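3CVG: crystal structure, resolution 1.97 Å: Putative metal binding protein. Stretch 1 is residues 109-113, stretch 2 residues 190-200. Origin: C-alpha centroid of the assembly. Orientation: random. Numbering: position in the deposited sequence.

Stretch 1 (109-113) LIGPP
Stretch 2, residues 190-200: ALTAAILLREY

The end of a strand packs against the end of a helix and the segment that follows it, within one chain; together the two stretches bury 372 Å², with no hydrogen bond between them. Leu109 to Gly111 are extended (phi/psi -102/121, -124/159 and -160/177), and Pro112 (-69/152) carries the line onward before Pro113 (-57/-30) turns out of reach. Residues 190-196 are helical, with phi near -60° to -68° and psi near -35° to -47°. Arg198, the first residue to leave helical phi/psi, takes positive phi (62/51) and closes the last turn as a Schellman motif: Glu199 N donates to Ala194 O (2.8 Å) and Arg198 N to Ile195 O (3.2 Å). Glu199 (-121/157) and Tyr200 (-85/155) then run extended past the strand.

The register is set by two pairs of CA atoms, Gly111 to Tyr200 at 4.0 Å and Pro112 to Arg198 at 5.0 Å, so the chain advances along stretch 1 as it goes back along stretch 2. So close an approach depends on glycine: an ideal CB on Gly111 would point toward stretch 2 and lie 2.3 Å from Tyr200 CD1, a clash. With no side chain there, Gly111 CA sits 3.7 Å from Tyr200 CD1, and the ring occupies the space. Just before it, Ile110 O comes 3.1 Å from Tyr200 CA, a CA-H...O contact with an angle of 135° at the hydrogen.

Tyr200 (chi1 -67°, m; chi2 -102°) offers one ring face to Pro112. Pro112 CD stands 4.0 Å from the centroid of the Tyr200 ring and only 10° off its normal, a CH-pi contact in which the flat ring forms a floor for the proline bump. The CA-to-CB bond of Pro112 points toward stretch 2, and its ring, puckered C-gamma endo, also reaches the turn: its CG is 3.6 Å from Arg198 O, and its CB is 3.9 Å from Arg198 CB. Beyond that CB, the Arg198 side chain (m, t, m) leads away.

Ile110 makes the apolar contact with the helix. Its CA-to-CB bond points sideways, but chi1 67° (p) and chi2 88° (p) bring its end nearer. Ile110 CD1 packs 3.8 Å from Leu191 CD1 and, more loosely, 4.4 Å from Ile195 CG1. Leu191 (t, p) and Ile195 (m, t) lie one helical turn apart, and this methyl touches both. Glu199 points its CA-to-CB bond away, leaving its backbone to face the strand, with Glu199 O 3.9 Å from Gly111 CA.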

# COMPACT_ATOMS: atom_id res chain seq x y z
N LEU A 109 -9.71 -5.64 -6.15
CA LEU A 109 -10.32 -6.92 -5.81
C LEU A 109 -10.25 -7.73 -7.09
O LEU A 109 -10.77 -7.30 -8.13
CB LEU A 109 -11.78 -6.75 -5.39
CG LEU A 109 -12.51 -8.07 -5.13
CD1 LEU A 109 -11.89 -8.79 -3.92
CD2 LEU A 109 -13.99 -7.79 -4.90
N ILE A 110 -9.58 -8.87 -7.04
CA ILE A 110 -9.46 -9.71 -8.21
C ILE A 110 -9.99 -11.10 -7.87
O ILE A 110 -10.07 -11.47 -6.70
CB ILE A 110 -7.99 -9.77 -8.69
CG1 ILE A 110 -7.11 -10.51 -7.67
CG2 ILE A 110 -7.44 -8.35 -8.87
CD1 ILE A 110 -7.06 -12.01 -7.88
N GLY A 111 -10.36 -11.87 -8.89
CA GLY A 111 -10.88 -13.21 -8.66
C GLY A 111 -10.77 -14.05 -9.92
O GLY A 111 -10.35 -13.56 -10.97
N PRO A 112 -11.15 -15.34 -9.85
CA PRO A 112 -11.07 -16.22 -11.01
C PRO A 112 -12.07 -15.90 -12.11
O PRO A 112 -13.14 -15.34 -11.86
CB PRO A 112 -11.31 -17.61 -10.41
CG PRO A 112 -12.29 -17.32 -9.32
CD PRO A 112 -11.74 -16.04 -8.69
N PRO A 113 -11.73 -16.23 -13.37
CA PRO A 113 -12.60 -15.98 -14.52
C PRO A 113 -13.97 -16.63 -14.36
O PRO A 113 -14.96 -16.12 -14.87
CB PRO A 113 -11.81 -16.58 -15.68
CG PRO A 113 -10.39 -16.34 -15.27
CD PRO A 113 -10.40 -16.70 -13.80
N ALA A 190 1.33 -14.04 -2.53
CA ALA A 190 -0.10 -14.10 -2.18
C ALA A 190 -1.02 -13.96 -3.40
O ALA A 190 -2.03 -14.67 -3.50
CB ALA A 190 -0.43 -13.02 -1.13
N LEU A 191 -0.71 -13.03 -4.30
CA LEU A 191 -1.53 -12.84 -5.49
C LEU A 191 -1.40 -14.08 -6.39
O LEU A 191 -2.38 -14.56 -6.94
CB LEU A 191 -1.12 -11.57 -6.26
CG LEU A 191 -1.85 -11.29 -7.59
CD1 LEU A 191 -3.36 -11.37 -7.39
CD2 LEU A 191 -1.45 -9.91 -8.11
N THR A 192 -0.17 -14.57 -6.53
CA THR A 192 0.08 -15.75 -7.35
C THR A 192 -0.73 -16.94 -6.82
O THR A 192 -1.34 -17.69 -7.59
CB THR A 192 1.58 -16.12 -7.34
OG1 THR A 192 2.34 -15.05 -7.92
CG2 THR A 192 1.83 -17.40 -8.12
N ALA A 193 -0.75 -17.08 -5.50
CA ALA A 193 -1.49 -18.17 -4.86
C ALA A 193 -2.99 -18.03 -5.09
O ALA A 193 -3.66 -19.02 -5.39
CB ALA A 193 -1.19 -18.19 -3.36
N ALA A 194 -3.52 -16.82 -4.96
CA ALA A 194 -4.95 -16.59 -5.15
C ALA A 194 -5.37 -16.99 -6.56
O ALA A 194 -6.44 -17.58 -6.77
CB ALA A 194 -5.30 -15.12 -4.92
N ILE A 195 -4.53 -16.65 -7.53
CA ILE A 195 -4.81 -16.95 -8.92
C ILE A 195 -4.75 -18.45 -9.18
O ILE A 195 -5.66 -19.00 -9.80
CB ILE A 195 -3.82 -16.20 -9.83
CG1 ILE A 195 -4.08 -14.70 -9.73
CG2 ILE A 195 -3.97 -16.66 -11.29
CD1 ILE A 195 -2.93 -13.85 -10.26
N LEU A 196 -3.70 -19.10 -8.70
CA LEU A 196 -3.54 -20.54 -8.88
C LEU A 196 -4.64 -21.33 -8.20
O LEU A 196 -5.07 -22.37 -8.69
CB LEU A 196 -2.19 -21.01 -8.33
CG LEU A 196 -0.90 -20.57 -9.04
CD1 LEU A 196 0.31 -21.13 -8.31
CD2 LEU A 196 -0.93 -21.07 -10.47
N LEU A 197 -5.10 -20.84 -7.05
CA LEU A 197 -6.13 -21.52 -6.28
C LEU A 197 -7.55 -21.12 -6.67
O LEU A 197 -8.51 -21.66 -6.12
CB LEU A 197 -5.93 -21.24 -4.80
CG LEU A 197 -4.60 -21.69 -4.19
CD1 LEU A 197 -4.38 -20.93 -2.89
CD2 LEU A 197 -4.60 -23.20 -3.96
N ARG A 198 -7.67 -20.17 -7.59
CA ARG A 198 -8.97 -19.68 -8.03
C ARG A 198 -9.75 -19.03 -6.88
O ARG A 198 -10.91 -19.35 -6.64
CB ARG A 198 -9.81 -20.80 -8.65
CG ARG A 198 -9.21 -21.36 -9.93
CD ARG A 198 -10.12 -22.43 -10.53
NE ARG A 198 -10.11 -23.64 -9.71
CZ ARG A 198 -10.99 -24.63 -9.83
NH1 ARG A 198 -11.95 -24.56 -10.75
NH2 ARG A 198 -10.90 -25.69 -9.04
N GLU A 199 -9.10 -18.11 -6.17
CA GLU A 199 -9.74 -17.42 -5.06
C GLU A 199 -9.75 -15.92 -5.31
O GLU A 199 -8.95 -15.39 -6.09
CB GLU A 199 -8.99 -17.70 -3.75
CG GLU A 199 -8.78 -19.18 -3.45
CD GLU A 199 -8.05 -19.44 -2.14
OE1 GLU A 199 -7.32 -18.55 -1.64
OE2 GLU A 199 -8.20 -20.56 -1.61
N TYR A 200 -10.67 -15.23 -4.65
CA TYR A 200 -10.75 -13.79 -4.75
C TYR A 200 -9.77 -13.26 -3.71
O TYR A 200 -9.46 -13.96 -2.73
CB TYR A 200 -12.14 -13.28 -4.40
CG TYR A 200 -13.22 -13.68 -5.38
CD1 TYR A 200 -13.71 -12.78 -6.33
CD2 TYR A 200 -13.79 -14.96 -5.33
CE1 TYR A 200 -14.75 -13.13 -7.20
CE2 TYR A 200 -14.83 -15.32 -6.19
CZ TYR A 200 -15.30 -14.40 -7.13
OH TYR A 200 -16.34 -14.76 -7.97